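Local structure of beta-N-acetylhexosaminidase (Mycobacterium smegmatis, 4YYF) at residues E134-G137 and I138-R142. The protein probably hydrolyses terminal non-reducing N-acetyl-D-hexosamine residues from N-acetyl-beta-D-hexosaminides, as a member of glycosyl hydrolase family 3. The protein carries 1 engineered substitution. Numbering follows the deposited sequence.
Sequences EVYG and IALDR. With ACT (acetate ion), chain E.
Tyr136 and Leu140, one turn apart on helix 132-148 of this TIM-barrel domain, illustrate how i to i+4 spacing lays side chains alongside each other on an alpha-helix. Both have CG anti to the backbone N (chi1 167° and 179°), which makes phenol and isobutyl group run the same way. The contact is light and oblique to the ring: Leu140 CD2 lies 4.2 Å from Tyr136 CE2, near the hydroxyl end. That hydroxyl is hydrogen-bonded to Asp195 of helix 179-196, tying the two helices together, while Val135 and Ala139, on another side of the turn, pack against Tyr189 of the same neighbour.

Beneath these pairs runs the regular backbone ladder, in which Ala139 N reaches Val135 O at 2.9 Å and Asp141 N reaches Gly137 O at 3.0 Å. Ile138 lays its CG1 arm back over the preceding turn, with CG1 3.3 Å from Glu134 O, and also touches Leu126 of helix 123-129. Its other branch, CG2, meets the methyl carbon of an acetate ion, probably from the crystallisation liquor, at 3.7 Å.

Arg142 is bent at chi3, and its guanidinium takes the acetate at its edge. Lys145 also binds this anion, whereas Glu105 forms a salt bridge with Arg142 NH2. On the acetate side, Arg142 NH1 donates to OXT at 2.8 Å, with an N-H...O angle of 149°.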
loop_
_atom_site.group_PDB
_atom_site.type_symbol
_atom_site.label_atom_id
_atom_site.label_comp_id
_atom_site.label_asym_id
_atom_site.label_seq_id
_atom_site.Cartn_x
_atom_site.Cartn_y
_atom_site.Cartn_z
ATOM N N GLU A 134 -14.438 16.154 12.534
ATOM C CA GLU A 134 -15.229 16.108 11.304
ATOM C C GLU A 134 -14.582 15.205 10.259
ATOM O O GLU A 134 -15.279 14.471 9.542
ATOM C CB GLU A 134 -15.434 17.519 10.741
ATOM C CG GLU A 134 -16.409 18.348 11.550
ATOM C CD GLU A 134 -16.553 19.762 11.039
ATOM O OE1 GLU A 134 -15.526 20.404 10.750
ATOM O OE2 GLU A 134 -17.698 20.234 10.925
ATOM N N VAL A 135 -13.255 15.255 10.167
ATOM C CA VAL A 135 -12.536 14.407 9.209
ATOM C C VAL A 135 -12.672 12.937 9.611
ATOM O O VAL A 135 -12.845 12.062 8.752
ATOM C CB VAL A 135 -11.038 14.835 9.050
ATOM C CG1 VAL A 135 -10.260 13.822 8.221
ATOM C CG2 VAL A 135 -10.947 16.212 8.390
ATOM N N TYR A 136 -12.635 12.667 10.915
ATOM C CA TYR A 136 -12.875 11.310 11.401
ATOM C C TYR A 136 -14.224 10.795 10.883
ATOM O O TYR A 136 -14.309 9.689 10.342
ATOM C CB TYR A 136 -12.835 11.238 12.936
ATOM C CG TYR A 136 -13.388 9.929 13.460
ATOM C CD1 TYR A 136 -12.612 8.777 13.457
ATOM C CD2 TYR A 136 -14.689 9.842 13.943
ATOM C CE1 TYR A 136 -13.119 7.568 13.924
ATOM C CE2 TYR A 136 -15.211 8.640 14.407
ATOM C CZ TYR A 136 -14.423 7.510 14.393
ATOM O OH TYR A 136 -14.935 6.318 14.856
ATOM N N GLY A 137 -15.260 11.608 11.044
ATOM C CA GLY A 137 -16.606 11.244 10.620
ATOM C C GLY A 137 -16.720 11.042 9.120
ATOM O O GLY A 137 -17.432 10.154 8.655
ATOM N N ILE A 138 -16.024 11.874 8.352
ATOM C CA ILE A 138 -16.030 11.726 6.902
ATOM C C ILE A 138 -15.389 10.397 6.491
ATOM O O ILE A 138 -15.932 9.665 5.652
ATOM C CB ILE A 138 -15.302 12.893 6.230
ATOM C CG1 ILE A 138 -16.133 14.169 6.361
ATOM C CG2 ILE A 138 -15.046 12.584 4.769
ATOM C CD1 ILE A 138 -15.408 15.433 5.894
ATOM N N ALA A 139 -14.242 10.080 7.094
ATOM C CA ALA A 139 -13.530 8.842 6.799
ATOM C C ALA A 139 -14.325 7.613 7.222
ATOM O O ALA A 139 -14.336 6.600 6.520
ATOM C CB ALA A 139 -12.154 8.839 7.477
ATOM N N LEU A 140 -14.980 7.702 8.375
ATOM C CA LEU A 140 -15.856 6.629 8.836
ATOM C C LEU A 140 -16.991 6.370 7.847
ATOM O O LEU A 140 -17.228 5.232 7.445
ATOM C CB LEU A 140 -16.444 6.969 10.213
ATOM C CG LEU A 140 -17.411 5.922 10.791
ATOM C CD1 LEU A 140 -16.741 4.546 10.960
ATOM C CD2 LEU A 140 -17.998 6.392 12.118
ATOM N N ASP A 141 -17.707 7.424 7.472
ATOM C CA ASP A 141 -18.805 7.297 6.513
ATOM C C ASP A 141 -18.349 6.699 5.195
ATOM O O ASP A 141 -19.008 5.816 4.638
ATOM C CB ASP A 141 -19.464 8.661 6.254
ATOM C CG ASP A 141 -20.320 9.137 7.426
ATOM O OD1 ASP A 141 -20.653 8.320 8.317
ATOM O OD2 ASP A 141 -20.674 10.336 7.450
ATOM N N ARG A 142 -17.218 7.176 4.683
ATOM C CA ARG A 142 -16.729 6.675 3.401
ATOM C C ARG A 142 -16.165 5.266 3.494
ATOM O O ARG A 142 -16.327 4.470 2.580
ATOM C CB ARG A 142 -15.725 7.647 2.784
ATOM C CG ARG A 142 -16.402 8.942 2.354
ATOM C CD ARG A 142 -15.388 9.983 1.908
ATOM N NE ARG A 142 -14.830 9.722 0.580
ATOM C CZ ARG A 142 -15.494 9.934 -0.557
ATOM N NH1 ARG A 142 -16.753 10.352 -0.525
ATOM N NH2 ARG A 142 -14.905 9.717 -1.730
HETATM C C ACT E . -18.982 11.032 2.484
HETATM O O ACT E . -19.783 10.073 2.547
HETATM O OXT ACT E . -18.577 11.322 1.339
HETATM C CH3 ACT E . -18.524 11.764 3.710
#